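PDB 2PD2: uncharacterized protein from Sulfolobus tokodaii, which is of unknown function but belongs to the DsrE/DsrF-like family, small alpha/beta proteins linked with sulfur metabolism, in which it may play a part. Local coordinates for the interface of chains A and B. Numbering follows the deposited sequence. Chains: chain A/B, Hypothetical protein ST0148.

The interface of chains A and B. Residues chain A 15-16, 19, 108; chain B 6, 37-38, 92.
The imidazole of B:His37 turns its edge to chain A: its CE1 carbon meets the CD2 methyl of A:Leu108 in the ring plane, 4.0 Å away, the two side chains crossing at about a right angle. Water 1 and B:Gln6 also sit at its rim. Water 1 lies in plane and joins ring ND1 to A:Ser19 OG, while the amide NE2 of B:Gln6 donates a nearly straight bond to ring NE2 at 2.9 Å, the donor almost in the ring plane and the ring nitrogen close to the amide plane, which, with water 1 at ND1, is likely to hold the ring's rotation. The second flat group, the amide of B:Gln38, reaches chain A on an extended chain (chi2 -165°) and aims one N-H in its own plane at the hydroxyl OG of A:Ser19, 3.0 Å from NE2 and essentially straight (177° at H). That hydroxyl in turn donates to the backbone O of A:Gln15, one helical turn earlier in helix 13-26, at 3.2 Å. NE2 of B:Gln38 also bonds water 2, which lies 2.6 Å from OXT of the C-terminal carboxylate of A:Leu108. The poorly ordered A:Gln15 lays its CB against the amide carbon CD of B:Gln38. The CG2 methyl of B:Val92 packs near A:Ser19 O, 3.7 Å apart. A leucine in place of B:Gln38 would probably leave A:Ser19 OG without its amide donor and cut the water link to the carboxylate. This polar patch, with a small apolar contact beside it, joins helix 13-26 and the C-terminus of one copy to the loop at B:His37 and the start of 3-10 helix 38-44 of the next, and may help hold together the trimer of the deposited assembly.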
loop_
_atom_site.group_PDB
_atom_site.type_symbol
_atom_site.label_atom_id
_atom_site.label_comp_id
_atom_site.label_asym_id
_atom_site.label_seq_id
_atom_site.Cartn_x
_atom_site.Cartn_y
_atom_site.Cartn_z
ATOM N N GLN A 15 3.191 -14.339 0.957
ATOM C CA GLN A 15 3.136 -13.606 2.219
ATOM C C GLN A 15 1.815 -12.867 2.390
ATOM O O GLN A 15 1.292 -12.772 3.499
ATOM C CB GLN A 15 4.307 -12.623 2.322
ATOM C CG GLN A 15 5.630 -13.303 2.639
ATOM C CD GLN A 15 6.783 -12.327 2.708
ATOM O OE1 GLN A 15 7.162 -11.729 1.701
ATOM N NE2 GLN A 15 7.346 -12.155 3.900
ATOM N N ALA A 16 1.272 -12.353 1.289
ATOM C CA ALA A 16 0.003 -11.638 1.341
ATOM C C ALA A 16 -1.105 -12.579 1.787
ATOM O O ALA A 16 -1.919 -12.238 2.645
ATOM C CB ALA A 16 -0.333 -11.052 -0.030
ATOM N N SER A 19 -0.968 -13.262 5.324
ATOM C CA SER A 19 -1.441 -12.092 6.053
ATOM C C SER A 19 -2.969 -12.065 6.093
ATOM O O SER A 19 -3.563 -11.671 7.094
ATOM C CB SER A 19 -0.901 -10.813 5.415
ATOM O OG SER A 19 0.482 -10.656 5.689
ATOM N N LEU A 108 -1.617 -5.275 0.632
ATOM C CA LEU A 108 -0.652 -6.338 0.878
ATOM C C LEU A 108 0.194 -6.591 -0.366
ATOM O O LEU A 108 0.103 -5.776 -1.308
ATOM C CB LEU A 108 -1.368 -7.625 1.291
ATOM C CG LEU A 108 -2.088 -7.594 2.645
ATOM C CD1 LEU A 108 -2.858 -8.893 2.845
ATOM C CD2 LEU A 108 -1.074 -7.394 3.765
ATOM O OXT LEU A 108 0.945 -7.592 -0.375
ATOM N N GLN B 6 1.886 1.560 7.919
ATOM C CA GLN B 6 2.211 0.151 7.724
ATOM C C GLN B 6 3.536 -0.018 6.984
ATOM O O GLN B 6 3.808 0.696 6.024
ATOM C CB GLN B 6 1.116 -0.541 6.907
ATOM C CG GLN B 6 1.524 -1.921 6.366
ATOM C CD GLN B 6 0.642 -2.371 5.219
ATOM O OE1 GLN B 6 0.271 -1.568 4.361
ATOM N NE2 GLN B 6 0.312 -3.660 5.187
ATOM N N HIS B 37 5.080 -5.524 10.024
ATOM C CA HIS B 37 4.730 -6.930 9.926
ATOM C C HIS B 37 5.422 -7.601 8.748
ATOM O O HIS B 37 6.196 -6.964 8.020
ATOM C CB HIS B 37 3.203 -7.135 9.885
ATOM C CG HIS B 37 2.527 -6.581 8.667
ATOM N ND1 HIS B 37 1.844 -7.378 7.776
ATOM C CD2 HIS B 37 2.364 -5.307 8.234
ATOM C CE1 HIS B 37 1.290 -6.623 6.844
ATOM N NE2 HIS B 37 1.588 -5.362 7.102
ATOM N N GLN B 38 5.147 -8.888 8.564
ATOM C CA GLN B 38 5.815 -9.669 7.528
ATOM C C GLN B 38 7.327 -9.538 7.784
ATOM O O GLN B 38 7.747 -9.451 8.932
ATOM C CB GLN B 38 5.460 -9.177 6.123
ATOM C CG GLN B 38 3.993 -9.373 5.741
ATOM C CD GLN B 38 3.751 -9.221 4.244
ATOM O OE1 GLN B 38 4.619 -8.749 3.506
ATOM N NE2 GLN B 38 2.563 -9.621 3.791
ATOM N N VAL B 92 -1.860 -6.795 10.829
ATOM C CA VAL B 92 -2.932 -6.423 9.917
ATOM C C VAL B 92 -4.223 -6.149 10.687
ATOM O O VAL B 92 -4.997 -5.277 10.309
ATOM C CB VAL B 92 -3.156 -7.519 8.845
ATOM C CG1 VAL B 92 -1.921 -7.611 7.958
ATOM C CG2 VAL B 92 -3.422 -8.867 9.502
HETATM O O HOH W 1 1.355 -10.538 8.447
HETATM O O HOH W 2 2.460 -9.260 0.867
#